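Local coordinates for protein beta-ketoacyl synthase (Pseudomonas aeruginosa, PDB 4CW4) that catalyses the condensation of acetyl-CoA with malonyl-ACP to give beta-acetoacetyl-ACP, the primer that starts fatty acid synthesis, at residues A[28-32]-A[44-48]; A[33-38]-A[498-503]; A[394-398]-A[541-545]. One frame throughout, in Å; residues are numbered along the deposited sequence.

Interaction 1 (A[28-32]-A[44-48])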
loop_
_atom_site.group_PDB
_atom_site.type_symbol
_atom_site.label_atom_id
_atom_site.label_comp_id
_atom_site.label_asym_id
_atom_site.label_seq_id
_atom_site.Cartn_x
_atom_site.Cartn_y
_atom_site.Cartn_z
ATOM N N HIS A 28 -29.055 4.467 0.128
ATOM C CA HIS A 28 -29.737 3.336 0.778
ATOM C C HIS A 28 -29.094 2.884 2.079
ATOM O O HIS A 28 -29.798 2.654 3.048
ATOM C CB HIS A 28 -29.891 2.161 -0.173
ATOM C CG HIS A 28 -30.881 2.426 -1.255
ATOM N ND1 HIS A 28 -32.242 2.440 -1.025
ATOM C CD2 HIS A 28 -30.714 2.724 -2.562
ATOM C CE1 HIS A 28 -32.869 2.726 -2.152
ATOM N NE2 HIS A 28 -31.961 2.914 -3.099
ATOM N N GLY A 29 -27.764 2.797 2.123
ATOM C CA GLY A 29 -27.084 2.406 3.352
ATOM C C GLY A 29 -27.334 3.411 4.463
ATOM O O GLY A 29 -27.599 3.051 5.601
ATOM N N PHE A 30 -27.251 4.694 4.118
ATOM C CA PHE A 30 -27.561 5.759 5.051
ATOM C C PHE A 30 -28.962 5.584 5.587
ATOM O O PHE A 30 -29.199 5.664 6.793
ATOM C CB PHE A 30 -27.420 7.118 4.358
ATOM C CG PHE A 30 -27.829 8.277 5.219
ATOM C CD1 PHE A 30 -26.954 8.814 6.141
ATOM C CD2 PHE A 30 -29.086 8.825 5.117
ATOM C CE1 PHE A 30 -27.323 9.890 6.922
ATOM C CE2 PHE A 30 -29.463 9.883 5.925
ATOM C CZ PHE A 30 -28.588 10.405 6.837
ATOM N N ARG A 31 -29.898 5.321 4.694
ATOM C CA ARG A 31 -31.275 5.169 5.120
ATOM C C ARG A 31 -31.435 4.001 6.089
ATOM O O ARG A 31 -32.210 4.092 7.030
ATOM C CB ARG A 31 -32.211 5.006 3.932
ATOM C CG ARG A 31 -32.521 6.296 3.216
ATOM C CD ARG A 31 -33.536 6.016 2.125
ATOM N NE ARG A 31 -32.899 5.923 0.842
ATOM C CZ ARG A 31 -33.539 5.638 -0.293
ATOM N NH1 ARG A 31 -34.803 5.234 -0.284
ATOM N NH2 ARG A 31 -32.887 5.688 -1.431
ATOM N N ARG A 32 -30.736 2.896 5.856
ATOM C CA ARG A 32 -30.788 1.794 6.821
ATOM C C ARG A 32 -30.305 2.272 8.194
ATOM O O ARG A 32 -30.875 1.891 9.228
ATOM C CB ARG A 32 -29.946 0.602 6.358
ATOM C CG ARG A 32 -29.649 -0.442 7.455
ATOM C CD ARG A 32 -30.897 -1.136 7.916
ATOM N NE ARG A 32 -30.654 -2.063 9.020
ATOM C CZ ARG A 32 -30.820 -1.781 10.313
ATOM N NH1 ARG A 32 -31.188 -0.570 10.694
ATOM N NH2 ARG A 32 -30.588 -2.716 11.231
ATOM N N GLN A 44 -39.564 2.130 3.188
ATOM C CA GLN A 44 -40.080 0.913 2.582
ATOM C C GLN A 44 -39.331 0.590 1.295
ATOM O O GLN A 44 -39.101 -0.572 0.970
ATOM C CB GLN A 44 -41.587 1.037 2.356
ATOM C CG GLN A 44 -42.351 0.996 3.673
ATOM C CD GLN A 44 -43.767 1.567 3.599
ATOM O OE1 GLN A 44 -44.265 1.975 2.540
ATOM N NE2 GLN A 44 -44.415 1.610 4.746
ATOM N N GLU A 45 -38.922 1.615 0.561
ATOM C CA GLU A 45 -38.130 1.397 -0.640
ATOM C C GLU A 45 -36.780 0.757 -0.293
ATOM O O GLU A 45 -36.351 -0.209 -0.924
ATOM C CB GLU A 45 -37.881 2.720 -1.362
ATOM C CG GLU A 45 -37.140 2.531 -2.671
ATOM C CD GLU A 45 -36.825 3.840 -3.349
ATOM O OE1 GLU A 45 -36.112 4.686 -2.743
ATOM O OE2 GLU A 45 -37.295 4.019 -4.491
ATOM N N THR A 46 -36.097 1.302 0.702
ATOM C CA THR A 46 -34.813 0.738 1.120
ATOM C C THR A 46 -34.964 -0.677 1.657
ATOM O O THR A 46 -34.161 -1.539 1.324
ATOM C CB THR A 46 -34.141 1.644 2.143
ATOM O OG1 THR A 46 -33.770 2.873 1.501
ATOM C CG2 THR A 46 -32.897 0.990 2.725
ATOM N N LEU A 47 -35.975 -0.911 2.483
ATOM C CA LEU A 47 -36.260 -2.258 2.981
ATOM C C LEU A 47 -36.554 -3.256 1.870
ATOM O O LEU A 47 -36.065 -4.386 1.907
ATOM C CB LEU A 47 -37.393 -2.256 4.016
ATOM C CG LEU A 47 -37.113 -1.579 5.363
ATOM C CD1 LEU A 47 -38.357 -1.615 6.270
ATOM C CD2 LEU A 47 -35.920 -2.178 6.075
ATOM N N ALA A 48 -37.350 -2.852 0.886
ATOM C CA ALA A 48 -37.593 -3.718 -0.251
ATOM C C ALA A 48 -36.292 -4.066 -0.971
ATOM O O ALA A 48 -36.045 -5.221 -1.325
ATOM C CB ALA A 48 -38.573 -3.065 -1.208
HETATM O O HOH W 1 -33.947 5.734 -4.007
#
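Two helical segments, 28-32 and 44-48, meet steeply: their axes come within 9.6 Å and their N-to-C directions differ by 108°. The backbones are nearest at His28 and Thr46, whose CA atoms lie 5.7 Å apart. Thr46, a small beta-branched residue pointing toward the first segment, suits so close an approach. Its methyl CG2 comes to 4.3 Å from Arg32 N, while its hydroxyl OG1 hydrogen-bonds His28 ND1 at 3.0 Å, at the edge of the imidazole, near its plane. At the other ring nitrogen, His28 NE2 bonds Asp586 of helix 565-590, so the histidine links three helices. One turn along, Arg31 extends beside the same threonine, with Thr46 OG1 over a face of its guanidinium, and ends in a salt bridge: Arg31 NH1 lies 2.8 Å from Glu45 OE1 in an almost straight hydrogen bond. Water 1 closes a ring beside it, accepting from Arg31 NH2 at 2.8 Å and donating to Glu45 OE1 at 2.7 Å. Arg31 also donates to the backbone oxygens of Phe26 and Ala42. This helix pair is joined mainly by polar chemistry: a buried arginine has its charge answered by a carboxylate and carbonyls, and the directional bonds fit this steep crossing.

Interaction 2 (A[33-38]-A[498-503])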
loop_
_atom_site.group_PDB
_atom_site.type_symbol
_atom_site.label_atom_id
_atom_site.label_comp_id
_atom_site.label_asym_id
_atom_site.label_seq_id
_atom_site.Cartn_x
_atom_site.Cartn_y
_atom_site.Cartn_z
ATOM N N MET A 33 -29.248 3.079 8.217
ATOM C CA MET A 33 -28.725 3.535 9.489
ATOM C C MET A 33 -29.719 4.443 10.229
ATOM O O MET A 33 -29.797 4.371 11.449
ATOM C CB MET A 33 -27.361 4.196 9.299
ATOM C CG MET A 33 -26.331 3.199 8.816
ATOM S SD MET A 33 -24.633 3.804 8.745
ATOM C CE MET A 33 -24.567 4.455 7.077
ATOM N N VAL A 34 -30.485 5.255 9.501
ATOM C CA VAL A 34 -31.486 6.125 10.142
ATOM C C VAL A 34 -32.904 5.705 9.788
ATOM O O VAL A 34 -33.798 6.536 9.658
ATOM C CB VAL A 34 -31.242 7.611 9.800
ATOM C CG1 VAL A 34 -29.877 8.047 10.321
ATOM C CG2 VAL A 34 -31.369 7.862 8.298
ATOM N N ILE A 35 -33.123 4.396 9.718
ATOM C CA ILE A 35 -34.318 3.870 9.065
ATOM C C ILE A 35 -35.599 4.323 9.748
ATOM O O ILE A 35 -36.594 4.652 9.083
ATOM C CB ILE A 35 -34.228 2.339 8.947
ATOM C CG1 ILE A 35 -35.267 1.801 7.956
ATOM C CG2 ILE A 35 -34.337 1.658 10.319
ATOM C CD1 ILE A 35 -34.907 1.999 6.510
ATOM N N GLU A 36 -35.566 4.413 11.063
ATOM C CA GLU A 36 -36.764 4.769 11.812
ATOM C C GLU A 36 -37.105 6.254 11.686
ATOM O O GLU A 36 -38.225 6.679 11.979
ATOM C CB GLU A 36 -36.592 4.375 13.281
ATOM C CG GLU A 36 -35.538 5.186 13.998
ATOM C CD GLU A 36 -34.142 4.541 14.013
ATOM O OE1 GLU A 36 -33.734 3.783 13.087
ATOM O OE2 GLU A 36 -33.438 4.817 15.004
ATOM N N SER A 37 -36.144 7.043 11.231
ATOM C CA SER A 37 -36.329 8.486 11.095
ATOM C C SER A 37 -36.802 8.893 9.700
ATOM O O SER A 37 -37.154 10.047 9.484
ATOM C CB SER A 37 -35.014 9.212 11.407
ATOM O OG SER A 37 -34.658 9.008 12.766
ATOM N N MET A 38 -36.744 7.966 8.746
ATOM C CA MET A 38 -37.156 8.243 7.384
ATOM C C MET A 38 -38.668 8.253 7.289
ATOM O O MET A 38 -39.360 7.680 8.142
ATOM C CB MET A 38 -36.608 7.183 6.435
ATOM C CG MET A 38 -35.073 7.105 6.386
ATOM S SD MET A 38 -34.249 8.638 5.912
ATOM C CE MET A 38 -35.004 8.918 4.333
ATOM N N ILE A 498 -30.613 14.707 8.166
ATOM C CA ILE A 498 -30.623 13.920 9.395
ATOM C C ILE A 498 -29.191 13.582 9.774
ATOM O O ILE A 498 -28.429 13.076 8.940
ATOM C CB ILE A 498 -31.397 12.588 9.223
ATOM C CG1 ILE A 498 -32.851 12.839 8.809
ATOM C CG2 ILE A 498 -31.338 11.756 10.499
ATOM C CD1 ILE A 498 -33.550 11.626 8.278
ATOM N N LEU A 499 -28.845 13.870 11.033
ATOM C CA LEU A 499 -27.568 13.470 11.620
ATOM C C LEU A 499 -27.745 12.177 12.405
ATOM O O LEU A 499 -28.470 12.160 13.404
ATOM C CB LEU A 499 -27.055 14.544 12.564
ATOM C CG LEU A 499 -25.677 14.294 13.168
ATOM C CD1 LEU A 499 -24.608 14.481 12.112
ATOM C CD2 LEU A 499 -25.464 15.224 14.334
ATOM N N PRO A 500 -27.098 11.078 11.962
ATOM C CA PRO A 500 -27.386 9.808 12.642
ATOM C C PRO A 500 -26.896 9.811 14.086
ATOM O O PRO A 500 -25.804 10.292 14.366
ATOM C CB PRO A 500 -26.630 8.771 11.811
ATOM C CG PRO A 500 -26.392 9.430 10.509
ATOM C CD PRO A 500 -26.214 10.878 10.814
ATOM N N GLY A 501 -27.724 9.316 14.996
ATOM C CA GLY A 501 -27.316 9.182 16.381
ATOM C C GLY A 501 -26.343 8.031 16.579
ATOM O O GLY A 501 -26.165 7.190 15.709
ATOM N N ILE A 502 -25.724 7.993 17.751
ATOM C CA ILE A 502 -24.915 6.839 18.170
ATOM C C ILE A 502 -25.868 5.966 18.988
ATOM O O ILE A 502 -25.947 6.067 20.217
ATOM C CB ILE A 502 -23.676 7.253 18.983
ATOM C CG1 ILE A 502 -22.899 8.356 18.242
ATOM C CG2 ILE A 502 -22.811 6.019 19.239
ATOM C CD1 ILE A 502 -21.655 8.835 18.960
ATOM N N LYS A 503 -26.633 5.127 18.300
ATOM C CA LYS A 503 -27.787 4.484 18.943
ATOM C C LYS A 503 -27.409 3.335 19.852
ATOM O O LYS A 503 -28.227 2.876 20.644
ATOM C CB LYS A 503 -28.795 4.023 17.888
ATOM C CG LYS A 503 -29.379 5.174 17.136
ATOM C CD LYS A 503 -30.393 4.738 16.098
ATOM C CE LYS A 503 -30.827 5.940 15.338
ATOM N NZ LYS A 503 -30.911 5.656 13.904
#
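Val34, the first residue past the end of its helix, is the central bump of this contact. Its side chain points toward segment 498-503 and enters a shallow hollow between Ile498 and Pro500: Val34 CG1 lies 3.6 Å from Pro500 CB and 4.0 Å from Ile498 CG2. A compact branched valine suits the space, and the proline offers a rigid apolar wall, with the CA atoms of Val34 and Pro500 6.1 Å apart. Ile498 in turn is a bump: the tip of its longer arm, Ile498 CD1, packs 3.9 Å from Met38 SD and 4.2 Å from Ser37 CB, where the flexible methionine can mould itself to the isoleucine. The remaining side of the turn is covered by Lys503, whose long aliphatic chain brings NZ to 3.0 Å from Met33 O in a weak hydrogen bond at the helix end, where carbonyls lack their usual partners. Lys503 NZ also forms a salt bridge with Glu36 OE2 at 2.9 Å, though the carboxylate's position is less certain. Asp523 is a second acidic partner of Lys503 and accepts a hydrogen bond from Ser37. The contact thus joins the turn between helices 28-33 and 40-53 to the loop following helix 482-496, whose Tyr496 touches Met38; Tyr474 of helix 472-475 touches Met33 and Pro500, Leu499 packs on strand 466-469, and Pro500 O is hydrogen-bonded to Thr469 there.

Interaction 3 (A[394-398]-A[541-545])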
loop_
_atom_site.group_PDB
_atom_site.type_symbol
_atom_site.label_atom_id
_atom_site.label_comp_id
_atom_site.label_asym_id
_atom_site.label_seq_id
_atom_site.Cartn_x
_atom_site.Cartn_y
_atom_site.Cartn_z
ATOM N N ILE A 394 -3.049 15.547 6.352
ATOM C CA ILE A 394 -2.449 14.355 6.902
ATOM C C ILE A 394 -1.219 14.761 7.708
ATOM O O ILE A 394 -0.360 15.486 7.211
ATOM C CB ILE A 394 -2.006 13.410 5.765
ATOM C CG1 ILE A 394 -3.239 12.854 5.030
ATOM C CG2 ILE A 394 -1.131 12.283 6.298
ATOM C CD1 ILE A 394 -2.930 12.116 3.714
ATOM N N ASN A 395 -1.134 14.290 8.939
ATOM C CA ASN A 395 -0.013 14.594 9.825
ATOM C C ASN A 395 0.290 13.391 10.703
ATOM O O ASN A 395 -0.619 12.798 11.295
ATOM C CB ASN A 395 -0.333 15.789 10.730
ATOM C CG ASN A 395 -0.464 17.080 9.951
ATOM O OD1 ASN A 395 -1.569 17.445 9.508
ATOM N ND2 ASN A 395 0.661 17.771 9.757
ATOM N N ALA A 396 1.573 13.055 10.806
ATOM C CA ALA A 396 2.036 11.969 11.663
ATOM C C ALA A 396 2.170 12.479 13.106
ATOM O O ALA A 396 1.795 13.613 13.415
ATOM C CB ALA A 396 3.353 11.395 11.135
ATOM N N ASP A 397 2.694 11.640 13.989
ATOM C CA ASP A 397 2.622 11.879 15.425
ATOM C C ASP A 397 3.939 12.351 16.040
ATOM O O ASP A 397 3.995 12.598 17.231
ATOM C CB ASP A 397 2.228 10.579 16.135
ATOM C CG ASP A 397 0.758 10.245 16.011
ATOM O OD1 ASP A 397 -0.074 11.127 15.678
ATOM O OD2 ASP A 397 0.429 9.062 16.277
ATOM N N GLY A 398 5.001 12.446 15.249
ATOM C CA GLY A 398 6.315 12.711 15.795
ATOM C C GLY A 398 6.891 11.441 16.398
ATOM O O GLY A 398 6.483 10.317 16.038
ATOM N N GLY A 541 0.424 3.487 13.555
ATOM C CA GLY A 541 1.592 3.869 12.809
ATOM C C GLY A 541 1.713 5.366 12.723
ATOM O O GLY A 541 2.450 5.837 11.899
ATOM N N GLY A 542 0.996 6.124 13.558
ATOM C CA GLY A 542 1.094 7.573 13.480
ATOM C C GLY A 542 0.470 8.092 12.203
ATOM O O GLY A 542 1.033 8.934 11.524
ATOM N N ASN A 543 -0.714 7.574 11.888
ATOM C CA ASN A 543 -1.456 7.984 10.715
ATOM C C ASN A 543 -2.711 8.731 11.124
ATOM O O ASN A 543 -3.516 8.212 11.879
ATOM C CB ASN A 543 -1.766 6.750 9.852
ATOM C CG ASN A 543 -0.534 6.263 9.099
ATOM O OD1 ASN A 543 -0.064 6.928 8.173
ATOM N ND2 ASN A 543 0.014 5.127 9.507
ATOM N N ASN A 544 -2.848 9.968 10.660
ATOM C CA ASN A 544 -4.008 10.800 10.983
ATOM C C ASN A 544 -4.416 11.562 9.745
ATOM O O ASN A 544 -3.563 12.021 8.988
ATOM C CB ASN A 544 -3.685 11.829 12.076
ATOM C CG ASN A 544 -3.073 11.204 13.315
ATOM O OD1 ASN A 544 -3.779 10.709 14.200
ATOM N ND2 ASN A 544 -1.750 11.224 13.390
ATOM N N ALA A 545 -5.718 11.742 9.553
ATOM C CA ALA A 545 -6.201 12.543 8.436
ATOM C C ALA A 545 -7.534 13.155 8.756
ATOM O O ALA A 545 -8.327 12.564 9.489
ATOM C CB ALA A 545 -6.299 11.710 7.152
HETATM O O HOH W 2 -2.417 9.088 15.997
#
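Gly541 opens segment 541-545 with a positive phi (84°) that glycine adopts readily, and Gly542 follows with another (69°). Lacking a side chain, Gly542 can lie flat against the partner: its CA is 3.2 Å from Asp397 OD2, and its carbonyl O receives a CA-H...O contact from Ala396 CA at 3.2 Å. Asn543 starts the strand and turns away, its ND2 bonding Asp266 of the second subunit. Asn544 does most of the polar work. Its backbone O accepts a weak hydrogen bond from Asn395 N at 3.3 Å, while its ND2 donates to Asn395 O at 2.9 Å and to Asp397 OD1 at 2.8 Å; an asparagine can thus continue the pairing where the first backbone leaves the sheet. Water 2, 2.8 Å from Asn544 OD1 and 2.9 Å from Asp397 OD2, bridges the two side chains. Ala545 forms an antiparallel non-hydrogen-bonded pair with Ile394, their CA atoms 4.4 Å apart, and its small CB packs 3.9 Å from Ile394 CG1. Strand 387-394 thus ends beside the start of strand 543-550, inside the mixed sheet of the thiolase-like fold, between helix 288-301, on Ile394 and Ala545, and helix 409-425, on Asn395 and Asn544; the second subunit borders Ile394-Ala396.

How the interactions relate
Interactions 1 and 2 form one continuous region, their centres 12 Å apart, as segment 33-38 continues segment 28-32. Phe30 of interaction 1 packs into interaction 2, with Phe30 CE1 3.7 Å from Pro500 CG, and Arg31 CG lies 3.8 Å from Met38 CE. Interaction 1 pairs two N-terminal helices and interaction 2 ties the turn between them to the loop after helix 482-496, both away from the catalytic residues. Interaction 3 is separate, its nearest atoms about 19 Å from interaction 1 and about 17 Å from interaction 2. It borders the dimer partner, with the Asn544 side chain about 8 Å from that of the predicted active-site His439 and about 10 Å from that of Cys286, the inferred active-site cysteine.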